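Local coordinates for catechol 2,3-dioxygenase (Pseudomonas sp. KL28, PDB 3HPY), which probably catalyses the iron-dependent extradiol cleavage of catechol by dioxygen, giving 2-hydroxy-6-oxohexa-2,4-dienoate, and works as a homotetramer, at residues A148-D153 with L220-E225; L156-N161 with K213-S218; N240-P245 with T255-D260. One frame throughout, in Å; residues are numbered along the deposited sequence.

Overall arrangement
Followed from the N terminus, the chain completes the sheet of its first half before it enters strand 151-159, used by both contact 1 and contact 2, contact 1 starting in the loop just before it. That strand pairs antiparallel with strand 213-220, so contact 2 (156-161 with 213-218) is nested inside the loop closed by contact 1 (148-153 with 220-225); the two meet where Asp153 N probably bonds to Ser218 O. Helix 224-236 then leads to contact 3 (240-245 with 255-260), a short local closure that follows in series. Strand 254-259 reaches strand 213-220 through strand 265-270, so all three contacts reach one sheet, and contacts 2 and 3 both touch the iron-bound 4-methylcatechol.

Contact 1: A148-D153 with L220-E225; sequences APIQLD and LLESWE
Leu220 has CG anti to its backbone N (chi1 -175°), which lays its branch alongside the aliphatic part of Gln151, the two side chains running the same way. Gln151 accepts the crowded position between N and carbonyl carbon (chi1 60°) and then extends, so that Leu220 CD2 lies 3.6 Å from both Gln151 CG and Gln151 NE2. The amide at the end of this chain turns back on its own strand: Gln151 NE2 donates to Asp153 OD1 at 3.1 Å, with the oxygen in the amide plane but the donor above the plane of the carboxylate. Ile150 carries CG1 beside its backbone N, and the Ile150 and Glu222 side chains cross at about a right angle, Ile150 CD1 touching Glu222 CG at 3.6 Å; the Glu222 chain is bent at chi2 (-86°), so it is CG, not the carboxylate, that meets Ile150.

The backbone forms the end of an antiparallel pairing in the second, glyoxalase-like half of the chain, where strand 213-220 runs out and leads to helix 224-236. Ile150 N reaches Leu220 O at 2.9 Å in a nearly straight bond, and Leu220 N returns one to Gln151 O at 3.0 Å; both donors lie in the carbonyl plane of their acceptor. Beside the first bond Pro149 CB rests against Leu220 O at 3.4 Å and meets Leu221 CD1 more loosely. Leu221 otherwise packs on Val227 and Ala230 of the helix, while His274 of a neighbouring subunit touches Ile150, Gln151 and Leu220. Ser223 is the N-cap, its OG accepting from Gln226 N.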
# COMPACT_ATOMS: atom_id res chain seq x y z
N ALA C 148 -14.64 2.96 -8.72
CA ALA C 148 -14.01 3.53 -9.91
C ALA C 148 -12.84 2.74 -10.49
O ALA C 148 -11.70 3.18 -10.46
CB ALA C 148 -13.57 4.97 -9.60
N PRO C 149 -13.12 1.57 -11.08
CA PRO C 149 -12.03 0.77 -11.65
C PRO C 149 -11.39 1.44 -12.86
O PRO C 149 -11.94 2.40 -13.41
CB PRO C 149 -12.72 -0.55 -11.98
CG PRO C 149 -14.10 -0.10 -12.37
CD PRO C 149 -14.43 0.93 -11.30
N ILE C 150 -10.24 0.92 -13.28
CA ILE C 150 -9.45 1.46 -14.39
C ILE C 150 -9.74 0.89 -15.78
O ILE C 150 -9.56 1.58 -16.78
CB ILE C 150 -7.94 1.31 -14.09
CG1 ILE C 150 -7.52 2.35 -13.04
CG2 ILE C 150 -7.11 1.52 -15.35
CD1 ILE C 150 -8.14 2.14 -11.67
N GLN C 151 -10.15 -0.38 -15.86
CA GLN C 151 -10.47 -0.99 -17.15
C GLN C 151 -11.25 -2.28 -16.99
O GLN C 151 -11.25 -2.89 -15.92
CB GLN C 151 -9.20 -1.29 -17.96
CG GLN C 151 -8.22 -2.25 -17.30
CD GLN C 151 -7.09 -2.71 -18.23
OE1 GLN C 151 -6.58 -1.92 -19.04
NE2 GLN C 151 -6.68 -3.96 -18.10
N LEU C 152 -11.94 -2.69 -18.06
CA LEU C 152 -12.66 -3.96 -18.07
C LEU C 152 -11.47 -4.90 -18.32
O LEU C 152 -10.92 -4.92 -19.42
CB LEU C 152 -13.64 -4.01 -19.25
CG LEU C 152 -14.28 -5.36 -19.60
CD1 LEU C 152 -15.26 -5.75 -18.50
CD2 LEU C 152 -14.99 -5.30 -20.96
N ASP C 153 -11.07 -5.65 -17.30
CA ASP C 153 -9.91 -6.53 -17.43
C ASP C 153 -10.17 -7.83 -18.18
O ASP C 153 -9.34 -8.27 -18.98
CB ASP C 153 -9.36 -6.89 -16.05
CG ASP C 153 -7.92 -7.34 -16.11
OD1 ASP C 153 -7.05 -6.46 -16.32
OD2 ASP C 153 -7.67 -8.55 -15.95
N LEU C 220 -10.22 -3.85 -13.32
CA LEU C 220 -8.88 -3.65 -12.79
C LEU C 220 -8.80 -2.52 -11.78
O LEU C 220 -9.42 -1.48 -11.96
CB LEU C 220 -7.90 -3.38 -13.94
CG LEU C 220 -6.41 -3.25 -13.61
CD1 LEU C 220 -5.91 -4.55 -12.99
CD2 LEU C 220 -5.62 -2.93 -14.87
N LEU C 221 -8.04 -2.74 -10.71
CA LEU C 221 -7.82 -1.74 -9.67
C LEU C 221 -6.34 -1.37 -9.68
O LEU C 221 -5.51 -2.12 -10.20
CB LEU C 221 -8.22 -2.27 -8.29
CG LEU C 221 -9.46 -1.62 -7.66
CD1 LEU C 221 -10.61 -1.64 -8.65
CD2 LEU C 221 -9.85 -2.36 -6.37
N GLU C 222 -6.00 -0.23 -9.09
CA GLU C 222 -4.62 0.27 -9.06
C GLU C 222 -3.69 -0.37 -8.05
O GLU C 222 -2.53 -0.62 -8.34
CB GLU C 222 -4.63 1.78 -8.82
CG GLU C 222 -5.02 2.61 -10.03
CD GLU C 222 -3.84 2.90 -10.93
OE1 GLU C 222 -3.22 3.97 -10.76
OE2 GLU C 222 -3.52 2.06 -11.79
N SER C 223 -4.19 -0.63 -6.84
CA SER C 223 -3.32 -1.20 -5.81
C SER C 223 -4.08 -2.02 -4.78
O SER C 223 -5.30 -2.03 -4.77
CB SER C 223 -2.62 -0.06 -5.07
OG SER C 223 -3.56 0.63 -4.26
N TRP C 224 -3.33 -2.70 -3.92
CA TRP C 224 -3.90 -3.52 -2.86
C TRP C 224 -4.77 -2.65 -1.96
O TRP C 224 -5.83 -3.07 -1.53
CB TRP C 224 -2.78 -4.16 -2.04
CG TRP C 224 -3.22 -5.05 -0.90
CD1 TRP C 224 -2.70 -5.05 0.36
CD2 TRP C 224 -4.17 -6.13 -0.93
NE1 TRP C 224 -3.26 -6.06 1.11
CE2 TRP C 224 -4.16 -6.74 0.34
CE3 TRP C 224 -5.03 -6.63 -1.92
CZ2 TRP C 224 -4.98 -7.84 0.66
CZ3 TRP C 224 -5.85 -7.73 -1.61
CH2 TRP C 224 -5.81 -8.32 -0.33
N GLU C 225 -4.33 -1.43 -1.66
CA GLU C 225 -5.14 -0.57 -0.82
C GLU C 225 -6.43 -0.21 -1.55
O GLU C 225 -7.45 0.02 -0.91
CB GLU C 225 -4.37 0.70 -0.42
CG GLU C 225 -3.11 0.35 0.36
CD GLU C 225 -2.86 1.26 1.54
OE1 GLU C 225 -3.06 2.50 1.42
OE2 GLU C 225 -2.43 0.73 2.59

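Contact 2: L156-N161 with K213-S218; sequences LLYGPN and KLHHCS. With FE (Fe (III) ion), chain I; MCT (4-methylcatechol), chain J.
The Tyr158 and His215 side chains run side by side and point the same way, their ring planes 21° apart but slid so far that the rings barely overlap. Tyr158 CE1 comes to 3.1 Å from His215 ND1. Leu156 runs alongside His215 too: its CD2 packs on His215 CB at 3.6 Å, while its other branch, CD1, leans obliquely to His216 CE1 at 3.5 Å. One leucine thus wedges against two consecutive histidines.

That is possible because both histidines face Leu156 in a classic beta bulge between antiparallel strands. Leu156 O takes a bond from His215 N at 3.0 Å and a weak one from His216 N; Leu156 N gives one to His216 O at 2.8 Å. Past the bulge Tyr158 N bonds almost straight to Lys213 O, though from above the carbonyl plane.

His216 has CG in the crowded position between N and carbonyl carbon (chi1 73°), which sends the imidazole toward the iron. His216 NE2 binds FE at 2.4 Å, and His154 and Glu267 complete the protein's share of the metal site. Both catechol oxygens chelate the same ion, MCT O3 at 1.9 Å and MCT O4 at 2.1 Å from FE.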
# COMPACT_ATOMS: atom_id res chain seq x y z
N LEU C 156 -15.03 -14.26 -16.87
CA LEU C 156 -14.84 -15.69 -16.75
C LEU C 156 -16.17 -16.34 -17.11
O LEU C 156 -17.18 -16.08 -16.47
CB LEU C 156 -14.43 -16.05 -15.32
CG LEU C 156 -13.89 -17.46 -15.03
CD1 LEU C 156 -13.33 -17.51 -13.62
CD2 LEU C 156 -15.00 -18.48 -15.18
N LEU C 157 -16.15 -17.16 -18.15
CA LEU C 157 -17.35 -17.84 -18.62
C LEU C 157 -17.37 -19.30 -18.23
O LEU C 157 -16.33 -19.95 -18.11
CB LEU C 157 -17.48 -17.74 -20.14
CG LEU C 157 -17.47 -16.36 -20.80
CD1 LEU C 157 -18.15 -15.33 -19.90
CD2 LEU C 157 -16.04 -15.98 -21.09
N TYR C 158 -18.59 -19.81 -18.05
CA TYR C 158 -18.82 -21.21 -17.70
C TYR C 158 -19.65 -21.84 -18.80
O TYR C 158 -20.74 -21.39 -19.11
CB TYR C 158 -19.58 -21.32 -16.39
CG TYR C 158 -18.69 -21.52 -15.19
CD1 TYR C 158 -17.72 -20.58 -14.85
CD2 TYR C 158 -18.84 -22.65 -14.38
CE1 TYR C 158 -16.92 -20.75 -13.72
CE2 TYR C 158 -18.04 -22.83 -13.25
CZ TYR C 158 -17.09 -21.88 -12.93
OH TYR C 158 -16.31 -22.04 -11.81
N GLY C 159 -19.12 -22.90 -19.40
CA GLY C 159 -19.83 -23.58 -20.46
C GLY C 159 -19.11 -24.86 -20.79
O GLY C 159 -17.96 -25.04 -20.38
N PRO C 160 -19.76 -25.77 -21.53
CA PRO C 160 -19.17 -27.06 -21.93
C PRO C 160 -18.12 -26.96 -23.05
O PRO C 160 -18.02 -25.93 -23.72
CB PRO C 160 -20.40 -27.86 -22.37
CG PRO C 160 -21.31 -26.80 -22.93
CD PRO C 160 -21.18 -25.70 -21.89
N ASN C 161 -17.36 -28.03 -23.22
CA ASN C 161 -16.32 -28.14 -24.25
C ASN C 161 -15.31 -27.00 -24.20
O ASN C 161 -15.23 -26.18 -25.11
CB ASN C 161 -16.97 -28.17 -25.64
CG ASN C 161 -18.19 -29.07 -25.68
OD1 ASN C 161 -18.12 -30.26 -25.37
ND2 ASN C 161 -19.33 -28.50 -26.06
N LYS C 213 -23.29 -19.58 -19.41
CA LYS C 213 -23.20 -19.11 -18.04
C LYS C 213 -22.11 -18.06 -17.84
O LYS C 213 -21.01 -18.17 -18.37
CB LYS C 213 -22.96 -20.30 -17.10
CG LYS C 213 -24.22 -21.15 -16.86
CD LYS C 213 -25.30 -20.31 -16.16
CE LYS C 213 -26.60 -21.08 -15.95
NZ LYS C 213 -27.33 -21.33 -17.22
N LEU C 214 -22.44 -17.04 -17.06
CA LEU C 214 -21.51 -15.97 -16.77
C LEU C 214 -21.07 -16.04 -15.32
O LEU C 214 -21.89 -15.87 -14.42
CB LEU C 214 -22.18 -14.62 -17.05
CG LEU C 214 -21.47 -13.31 -16.67
CD1 LEU C 214 -21.81 -12.94 -15.24
CD2 LEU C 214 -19.97 -13.42 -16.87
N HIS C 215 -19.80 -16.32 -15.09
CA HIS C 215 -19.31 -16.39 -13.72
C HIS C 215 -19.14 -14.96 -13.21
O HIS C 215 -19.66 -14.60 -12.15
CB HIS C 215 -17.97 -17.12 -13.62
CG HIS C 215 -17.56 -17.45 -12.22
ND1 HIS C 215 -17.84 -18.65 -11.62
CD2 HIS C 215 -16.94 -16.70 -11.27
CE1 HIS C 215 -17.42 -18.64 -10.37
NE2 HIS C 215 -16.87 -17.46 -10.13
N HIS C 216 -18.43 -14.14 -13.97
CA HIS C 216 -18.22 -12.75 -13.59
C HIS C 216 -17.43 -11.96 -14.62
O HIS C 216 -16.68 -12.52 -15.41
CB HIS C 216 -17.46 -12.68 -12.27
CG HIS C 216 -16.01 -13.04 -12.39
ND1 HIS C 216 -15.55 -14.32 -12.17
CD2 HIS C 216 -14.92 -12.29 -12.68
CE1 HIS C 216 -14.24 -14.34 -12.32
NE2 HIS C 216 -13.83 -13.12 -12.63
N CYS C 217 -17.63 -10.64 -14.60
CA CYS C 217 -16.89 -9.73 -15.46
C CYS C 217 -15.91 -9.09 -14.47
O CYS C 217 -16.28 -8.84 -13.32
CB CYS C 217 -17.80 -8.65 -16.05
SG CYS C 217 -18.71 -9.16 -17.55
N SER C 218 -14.68 -8.83 -14.89
CA SER C 218 -13.71 -8.26 -13.97
C SER C 218 -13.18 -6.87 -14.29
O SER C 218 -12.97 -6.52 -15.46
CB SER C 218 -12.52 -9.20 -13.81
OG SER C 218 -11.58 -8.65 -12.91
FE FE I . -11.51 -12.76 -12.69
C1 MCT J . -9.30 -16.95 -10.94
C2 MCT J . -10.54 -16.36 -11.23
C3 MCT J . -10.58 -15.03 -11.72
O3 MCT J . -11.76 -14.47 -12.00
C4 MCT J . -9.38 -14.30 -11.93
O4 MCT J . -9.44 -13.02 -12.41
C5 MCT J . -8.12 -14.89 -11.64
C6 MCT J . -8.09 -16.22 -11.14
C MCT J . -9.24 -18.34 -10.41

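Contact 3: N240-P245 with T255-D260. With MCT (4-methylcatechol), chain J.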
# COMPACT_ATOMS: atom_id res chain seq x y z
N ASN C 240 -23.66 -7.48 -1.45
CA ASN C 240 -23.32 -8.85 -1.08
C ASN C 240 -21.98 -9.23 -1.70
O ASN C 240 -21.79 -9.17 -2.91
CB ASN C 240 -24.39 -9.83 -1.55
CG ASN C 240 -25.69 -9.68 -0.77
OD1 ASN C 240 -26.71 -10.28 -1.13
ND2 ASN C 240 -25.65 -8.90 0.31
N VAL C 241 -21.05 -9.63 -0.83
CA VAL C 241 -19.72 -10.03 -1.24
C VAL C 241 -19.59 -11.54 -1.18
O VAL C 241 -19.96 -12.17 -0.19
CB VAL C 241 -18.65 -9.41 -0.31
CG1 VAL C 241 -17.28 -9.87 -0.71
CG2 VAL C 241 -18.74 -7.89 -0.34
N ASP C 242 -19.07 -12.12 -2.26
CA ASP C 242 -18.88 -13.57 -2.37
C ASP C 242 -17.63 -14.01 -1.60
O ASP C 242 -17.72 -14.76 -0.63
CB ASP C 242 -18.75 -13.93 -3.85
CG ASP C 242 -18.69 -15.43 -4.09
OD1 ASP C 242 -18.83 -16.19 -3.11
OD2 ASP C 242 -18.51 -15.83 -5.25
N ILE C 243 -16.47 -13.56 -2.04
CA ILE C 243 -15.22 -13.89 -1.35
C ILE C 243 -14.53 -12.57 -1.03
O ILE C 243 -14.24 -11.77 -1.92
CB ILE C 243 -14.31 -14.79 -2.24
CG1 ILE C 243 -13.08 -15.23 -1.45
CG2 ILE C 243 -13.88 -14.05 -3.49
CD1 ILE C 243 -13.40 -16.08 -0.23
N GLY C 244 -14.30 -12.33 0.26
CA GLY C 244 -13.67 -11.09 0.73
C GLY C 244 -12.33 -10.79 0.08
O GLY C 244 -11.90 -11.54 -0.80
N PRO C 245 -11.64 -9.71 0.50
CA PRO C 245 -10.34 -9.37 -0.08
C PRO C 245 -9.30 -10.46 0.13
O PRO C 245 -9.04 -10.88 1.26
CB PRO C 245 -9.98 -8.07 0.65
CG PRO C 245 -10.64 -8.22 1.95
CD PRO C 245 -11.99 -8.78 1.59
N THR C 255 -7.99 -9.98 -5.23
CA THR C 255 -9.34 -9.69 -5.68
C THR C 255 -10.43 -9.79 -4.63
O THR C 255 -10.19 -10.17 -3.48
CB THR C 255 -9.72 -10.68 -6.79
OG1 THR C 255 -11.01 -10.36 -7.33
CG2 THR C 255 -9.77 -12.09 -6.21
N ILE C 256 -11.64 -9.47 -5.07
CA ILE C 256 -12.84 -9.55 -4.26
C ILE C 256 -14.00 -9.87 -5.19
O ILE C 256 -14.12 -9.25 -6.26
CB ILE C 256 -13.17 -8.21 -3.56
CG1 ILE C 256 -12.11 -7.88 -2.52
CG2 ILE C 256 -14.56 -8.31 -2.92
CD1 ILE C 256 -12.43 -6.65 -1.69
N TYR C 257 -14.83 -10.82 -4.80
CA TYR C 257 -16.00 -11.17 -5.60
C TYR C 257 -17.25 -10.64 -4.89
O TYR C 257 -17.45 -10.90 -3.70
CB TYR C 257 -16.15 -12.68 -5.77
CG TYR C 257 -15.24 -13.33 -6.80
CD1 TYR C 257 -14.61 -12.58 -7.79
CD2 TYR C 257 -15.03 -14.71 -6.78
CE1 TYR C 257 -13.78 -13.18 -8.73
CE2 TYR C 257 -14.21 -15.33 -7.72
CZ TYR C 257 -13.59 -14.56 -8.69
OH TYR C 257 -12.77 -15.19 -9.60
N ALA C 258 -18.07 -9.91 -5.64
CA ALA C 258 -19.30 -9.36 -5.09
C ALA C 258 -20.41 -9.58 -6.09
O ALA C 258 -20.17 -10.01 -7.22
CB ALA C 258 -19.12 -7.87 -4.82
N TRP C 259 -21.64 -9.27 -5.68
CA TRP C 259 -22.77 -9.44 -6.58
C TRP C 259 -23.45 -8.13 -6.87
O TRP C 259 -23.53 -7.26 -6.01
CB TRP C 259 -23.80 -10.40 -5.97
CG TRP C 259 -23.45 -11.81 -6.19
CD1 TRP C 259 -23.46 -12.48 -7.38
CD2 TRP C 259 -22.98 -12.73 -5.21
NE1 TRP C 259 -23.02 -13.77 -7.20
CE2 TRP C 259 -22.71 -13.95 -5.87
CE3 TRP C 259 -22.75 -12.65 -3.83
CZ2 TRP C 259 -22.23 -15.08 -5.21
CZ3 TRP C 259 -22.27 -13.77 -3.16
CH2 TRP C 259 -22.01 -14.97 -3.85
N ASP C 260 -23.95 -7.97 -8.08
CA ASP C 260 -24.65 -6.74 -8.33
C ASP C 260 -26.12 -7.00 -7.96
O ASP C 260 -26.54 -8.14 -7.76
CB ASP C 260 -24.39 -6.25 -9.77
CG ASP C 260 -25.31 -6.85 -10.80
OD1 ASP C 260 -25.91 -7.91 -10.56
OD2 ASP C 260 -25.41 -6.22 -11.89
C1 MCT J . -9.30 -16.95 -10.94
C2 MCT J . -10.54 -16.36 -11.23
C3 MCT J . -10.58 -15.03 -11.72
O3 MCT J . -11.76 -14.47 -12.00
C4 MCT J . -9.38 -14.30 -11.93
O4 MCT J . -9.44 -13.02 -12.41
C5 MCT J . -8.12 -14.89 -11.64
C6 MCT J . -8.09 -16.22 -11.14
C MCT J . -9.24 -18.34 -10.41
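Asp242 lies against one face of the Trp259 indole, its CB 3.8 Å from the centroid of the six-membered ring in a CH-pi contact. The carboxylate, with CG anti to the backbone N, follows the ring at a shallow tilt of 25°, and Asp242 CG comes to 3.4 Å from Trp259 CH2. Its OD2 makes a salt bridge to Arg265, which Trp259 also touches. Next to it Ile243 pushes CG2, set in the crowded position between N and carbonyl carbon, against Tyr257 CB at 3.5 Å, and the same methyl lies beside CD2 of the ring.

Toward the other end Pro245 and Ile256 lie side by side, with Ile256 CG1 bedded on Pro245 CA at 3.4 Å and CD1 against Pro245 CB. Ile256 CG2 touches Val241 CG1, the two side chains crossing obliquely, on the flank where both also meet Met234 of helix 224-236.

Backbone bonds hold these bumps in place. Trp259 N meets Asn240 O nearly along the C=O axis, and Tyr257 N bonds to Ile243 O at 3.1 Å. Tyr257 O is gripped twice: Asp242 N lies very close, at 2.5 Å and above the carbonyl plane, whereas Ile243 N arrives in that plane on a lone pair.

With CG beside its backbone N (chi1 -78°), Tyr257 extends its ring past Ile243 to the substrate, and its OH donates to MCT O3 at 2.7 Å, the oxygen lying in the ring plane at its edge. The hydroxyl also bonds to His248 NE2, another pocket residue. Two consecutive residues, Asp242 and Ile243, facing Tyr257 make a classic beta bulge on 240-245, opposite the strand whose Tyr257 lines the catechol pocket of this extradiol dioxygenase.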